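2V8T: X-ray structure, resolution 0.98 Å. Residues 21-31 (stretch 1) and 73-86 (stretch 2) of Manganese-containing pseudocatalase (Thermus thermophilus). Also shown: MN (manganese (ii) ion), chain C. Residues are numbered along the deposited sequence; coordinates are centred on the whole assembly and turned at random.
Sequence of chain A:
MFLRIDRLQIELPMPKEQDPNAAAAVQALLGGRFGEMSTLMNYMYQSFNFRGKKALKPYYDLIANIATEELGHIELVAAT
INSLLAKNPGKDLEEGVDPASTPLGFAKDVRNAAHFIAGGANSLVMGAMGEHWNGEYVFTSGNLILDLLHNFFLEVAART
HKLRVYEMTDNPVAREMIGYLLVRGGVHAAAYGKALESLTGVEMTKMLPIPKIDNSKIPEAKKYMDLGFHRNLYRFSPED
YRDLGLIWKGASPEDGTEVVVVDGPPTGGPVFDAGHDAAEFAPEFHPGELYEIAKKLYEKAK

Stretch 1 (21-31) NAAAAVQALLG
Stretch 2 (73-86) HIELVAATINSLLA

Residues 73-85 of stretch 2 continue a helix that begins earlier in the chain and run nearly antiparallel to the helical segment containing Ala23 and Val26, with an interaxial angle of 164° and a closest approach of 8.5 Å. No hydrogen bond crosses the interface; 531 Å², summed over both sides, is buried, mostly through apolar side chains. At the first residue of stretch 2, His73 (chi1 m) has its CA-to-CB bond sideways and the end of its side chain leads away from stretch 1; its ND1 binds the manganese ion at 2.2 Å. Ile74 (chi1 p, chi2 t) lies beside Leu30, whose CD1 is 3.9 Å from Ile74 CB. Val77 (t) points toward stretch 1 and places CG1 3.8 Å from both Leu30 CB and Val26 CG1. With Ile74, Ala78 and Ile81 it forms the hole that receives Leu30 (chi1 t, chi2 p). Thr80 (m) OG1 donates a hydrogen bond to Leu76 O (3.0 Å), while CG2 lies 4.2 Å from Val26 CG1. Ile81 (m, t) begins sideways but its end comes nearer: CG1 meets Val26 CG1 at 3.6 Å and CD1 meets Leu30 CD2 at 3.7 Å. Val26 (t) is thus a knob among Val77, Thr80, Ile81 and Leu84. The backbones come close at Ala23, whose CA lies 4.9 Å from Ile81 CA. Leu84 (m, t) sets CB 4.0 Å from Ala23 CB, and Leu85 (m, t) brings CD2 within 3.7 Å of the same Ala23 CB. Ala86, at phi/psi -76/128, leaves the helix.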

# COMPACT_ATOMS: atom_id res chain seq x y z
N ASN A 21 -13.78 15.53 13.94
CA ASN A 21 -12.73 14.74 14.54
C ASN A 21 -13.27 13.53 15.31
O ASN A 21 -12.61 12.48 15.38
CB ASN A 21 -11.78 15.58 15.38
CG ASN A 21 -10.89 16.48 14.55
OD1 ASN A 21 -10.81 16.34 13.31
ND2 ASN A 21 -10.16 17.36 15.22
N ALA A 22 -14.47 13.63 15.90
CA ALA A 22 -15.10 12.43 16.47
C ALA A 22 -15.33 11.39 15.37
O ALA A 22 -15.04 10.20 15.57
CB ALA A 22 -16.39 12.76 17.16
N ALA A 23 -15.85 11.82 14.23
CA ALA A 23 -16.06 10.90 13.11
C ALA A 23 -14.74 10.22 12.70
O ALA A 23 -14.70 9.03 12.39
CB ALA A 23 -16.68 11.63 11.94
N ALA A 24 -13.66 11.02 12.64
CA ALA A 24 -12.35 10.49 12.24
C ALA A 24 -11.86 9.44 13.20
O ALA A 24 -11.23 8.46 12.77
CB ALA A 24 -11.34 11.63 12.12
N ALA A 25 -12.13 9.60 14.51
CA ALA A 25 -11.71 8.60 15.49
C ALA A 25 -12.57 7.31 15.34
O ALA A 25 -12.06 6.20 15.37
CB ALA A 25 -11.83 9.17 16.91
N VAL A 26 -13.89 7.52 15.20
CA VAL A 26 -14.80 6.39 15.05
C VAL A 26 -14.48 5.57 13.79
O VAL A 26 -14.73 4.36 13.76
CB VAL A 26 -16.28 6.85 15.14
CG1 VAL A 26 -17.23 5.68 14.86
CG2 VAL A 26 -16.55 7.43 16.53
N GLN A 27 -13.88 6.20 12.77
CA GLN A 27 -13.43 5.44 11.62
C GLN A 27 -12.54 4.26 11.99
O GLN A 27 -12.54 3.26 11.28
CB GLN A 27 -12.71 6.33 10.60
CG GLN A 27 -13.61 7.20 9.75
CD GLN A 27 -14.38 6.55 8.62
OE1 GLN A 27 -15.20 7.22 7.96
NE2 GLN A 27 -14.15 5.27 8.34
N ALA A 28 -11.73 4.36 13.06
CA ALA A 28 -10.93 3.20 13.44
C ALA A 28 -11.77 1.95 13.64
O ALA A 28 -11.32 0.83 13.41
CB ALA A 28 -10.15 3.47 14.75
N LEU A 29 -13.00 2.16 14.12
CA LEU A 29 -13.92 1.09 14.45
C LEU A 29 -14.67 0.57 13.23
O LEU A 29 -15.42 -0.40 13.32
CB LEU A 29 -14.93 1.55 15.52
CG LEU A 29 -14.28 2.23 16.74
CD1 LEU A 29 -15.36 2.55 17.76
CD2 LEU A 29 -13.18 1.36 17.35
N LEU A 30 -14.47 1.23 12.07
CA LEU A 30 -15.10 0.83 10.82
C LEU A 30 -14.05 0.15 9.92
O LEU A 30 -14.12 -1.03 9.64
CB LEU A 30 -15.78 2.01 10.14
CG LEU A 30 -16.51 1.68 8.85
CD1 LEU A 30 -17.50 0.49 9.01
CD2 LEU A 30 -17.25 2.92 8.35
N GLY A 31 -13.05 0.94 9.46
CA GLY A 31 -12.10 0.48 8.46
C GLY A 31 -10.68 0.29 8.96
O GLY A 31 -9.81 0.00 8.12
N HIS A 73 -23.09 -4.51 11.92
CA HIS A 73 -22.18 -3.66 12.66
C HIS A 73 -21.44 -2.68 11.77
O HIS A 73 -21.26 -1.53 12.18
CB HIS A 73 -21.22 -4.47 13.51
CG HIS A 73 -21.87 -5.26 14.56
ND1 HIS A 73 -21.14 -5.97 15.49
CD2 HIS A 73 -23.21 -5.45 14.83
CE1 HIS A 73 -22.03 -6.57 16.27
NE2 HIS A 73 -23.28 -6.28 15.90
N ILE A 74 -21.00 -3.07 10.57
CA ILE A 74 -20.44 -2.05 9.68
C ILE A 74 -21.50 -1.00 9.41
O ILE A 74 -21.22 0.20 9.33
CB ILE A 74 -19.78 -2.59 8.38
CG1 ILE A 74 -20.70 -3.31 7.43
CG2 ILE A 74 -18.56 -3.43 8.73
CD1 ILE A 74 -20.13 -3.43 6.00
N GLU A 75 -22.76 -1.44 9.25
CA GLU A 75 -23.88 -0.51 9.01
C GLU A 75 -24.03 0.47 10.18
O GLU A 75 -24.20 1.67 10.00
CB GLU A 75 -25.14 -1.35 8.79
CG GLU A 75 -26.35 -0.51 8.47
CD GLU A 75 -27.65 -1.32 8.37
OE1 GLU A 75 -27.67 -2.50 8.88
OE2 GLU A 75 -28.61 -0.75 7.81
N LEU A 76 -24.00 -0.08 11.41
CA LEU A 76 -24.21 0.75 12.60
C LEU A 76 -23.06 1.77 12.80
O LEU A 76 -23.30 2.92 13.16
CB LEU A 76 -24.36 -0.15 13.82
CG LEU A 76 -24.72 0.55 15.13
CD1 LEU A 76 -26.15 1.13 15.01
CD2 LEU A 76 -24.64 -0.42 16.28
N VAL A 77 -21.81 1.30 12.60
CA VAL A 77 -20.68 2.23 12.75
C VAL A 77 -20.72 3.29 11.64
O VAL A 77 -20.49 4.48 11.94
CB VAL A 77 -19.34 1.47 12.79
CG1 VAL A 77 -18.21 2.49 12.97
CG2 VAL A 77 -19.33 0.48 13.96
N ALA A 78 -21.03 2.91 10.40
CA ALA A 78 -21.16 3.89 9.35
C ALA A 78 -22.24 4.93 9.71
O ALA A 78 -22.06 6.13 9.47
CB ALA A 78 -21.45 3.23 8.02
N ALA A 79 -23.37 4.47 10.26
CA ALA A 79 -24.44 5.39 10.65
C ALA A 79 -23.99 6.37 11.72
O ALA A 79 -24.41 7.54 11.73
CB ALA A 79 -25.68 4.62 11.12
N THR A 80 -23.14 5.91 12.64
CA THR A 80 -22.60 6.75 13.68
C THR A 80 -21.71 7.85 13.08
O THR A 80 -21.83 9.03 13.40
CB THR A 80 -21.82 5.89 14.69
OG1 THR A 80 -22.68 4.90 15.26
CG2 THR A 80 -21.23 6.72 15.80
N ILE A 81 -20.79 7.43 12.21
CA ILE A 81 -19.94 8.38 11.49
C ILE A 81 -20.77 9.37 10.70
O ILE A 81 -20.53 10.59 10.75
CB ILE A 81 -18.93 7.60 10.62
CG1 ILE A 81 -17.95 6.85 11.51
CG2 ILE A 81 -18.24 8.52 9.63
CD1 ILE A 81 -17.22 5.73 10.80
N ASN A 82 -21.75 8.88 9.97
CA ASN A 82 -22.59 9.75 9.16
C ASN A 82 -23.34 10.75 10.03
O ASN A 82 -23.54 11.91 9.64
CB ASN A 82 -23.52 8.95 8.29
CG ASN A 82 -22.78 8.23 7.18
OD1 ASN A 82 -21.70 8.67 6.77
ND2 ASN A 82 -23.37 7.13 6.67
N SER A 83 -23.80 10.31 11.20
CA SER A 83 -24.46 11.18 12.14
C SER A 83 -23.56 12.32 12.57
O SER A 83 -23.99 13.47 12.68
CB SER A 83 -24.94 10.40 13.37
OG SER A 83 -25.96 9.47 13.07
N LEU A 84 -22.29 11.99 12.86
CA LEU A 84 -21.31 12.98 13.28
C LEU A 84 -20.91 13.93 12.15
O LEU A 84 -20.46 15.05 12.43
CB LEU A 84 -20.08 12.27 13.85
CG LEU A 84 -20.35 11.50 15.15
CD1 LEU A 84 -19.21 10.48 15.39
CD2 LEU A 84 -20.50 12.45 16.33
N LEU A 85 -21.05 13.51 10.89
CA LEU A 85 -20.68 14.34 9.76
C LEU A 85 -21.85 15.12 9.16
O LEU A 85 -21.64 16.00 8.32
CB LEU A 85 -20.07 13.47 8.66
CG LEU A 85 -18.71 12.85 9.02
CD1 LEU A 85 -18.30 11.87 7.96
CD2 LEU A 85 -17.64 13.92 9.21
N ALA A 86 -23.08 14.84 9.58
CA ALA A 86 -24.27 15.43 8.95
C ALA A 86 -24.45 16.87 9.38
O ALA A 86 -24.56 17.18 10.54
CB ALA A 86 -25.51 14.64 9.40
MN MN C . -18.95 -6.31 15.59
O HOH W 1 -17.18 -7.39 15.63
O HOH W 2 -18.75 -5.29 17.57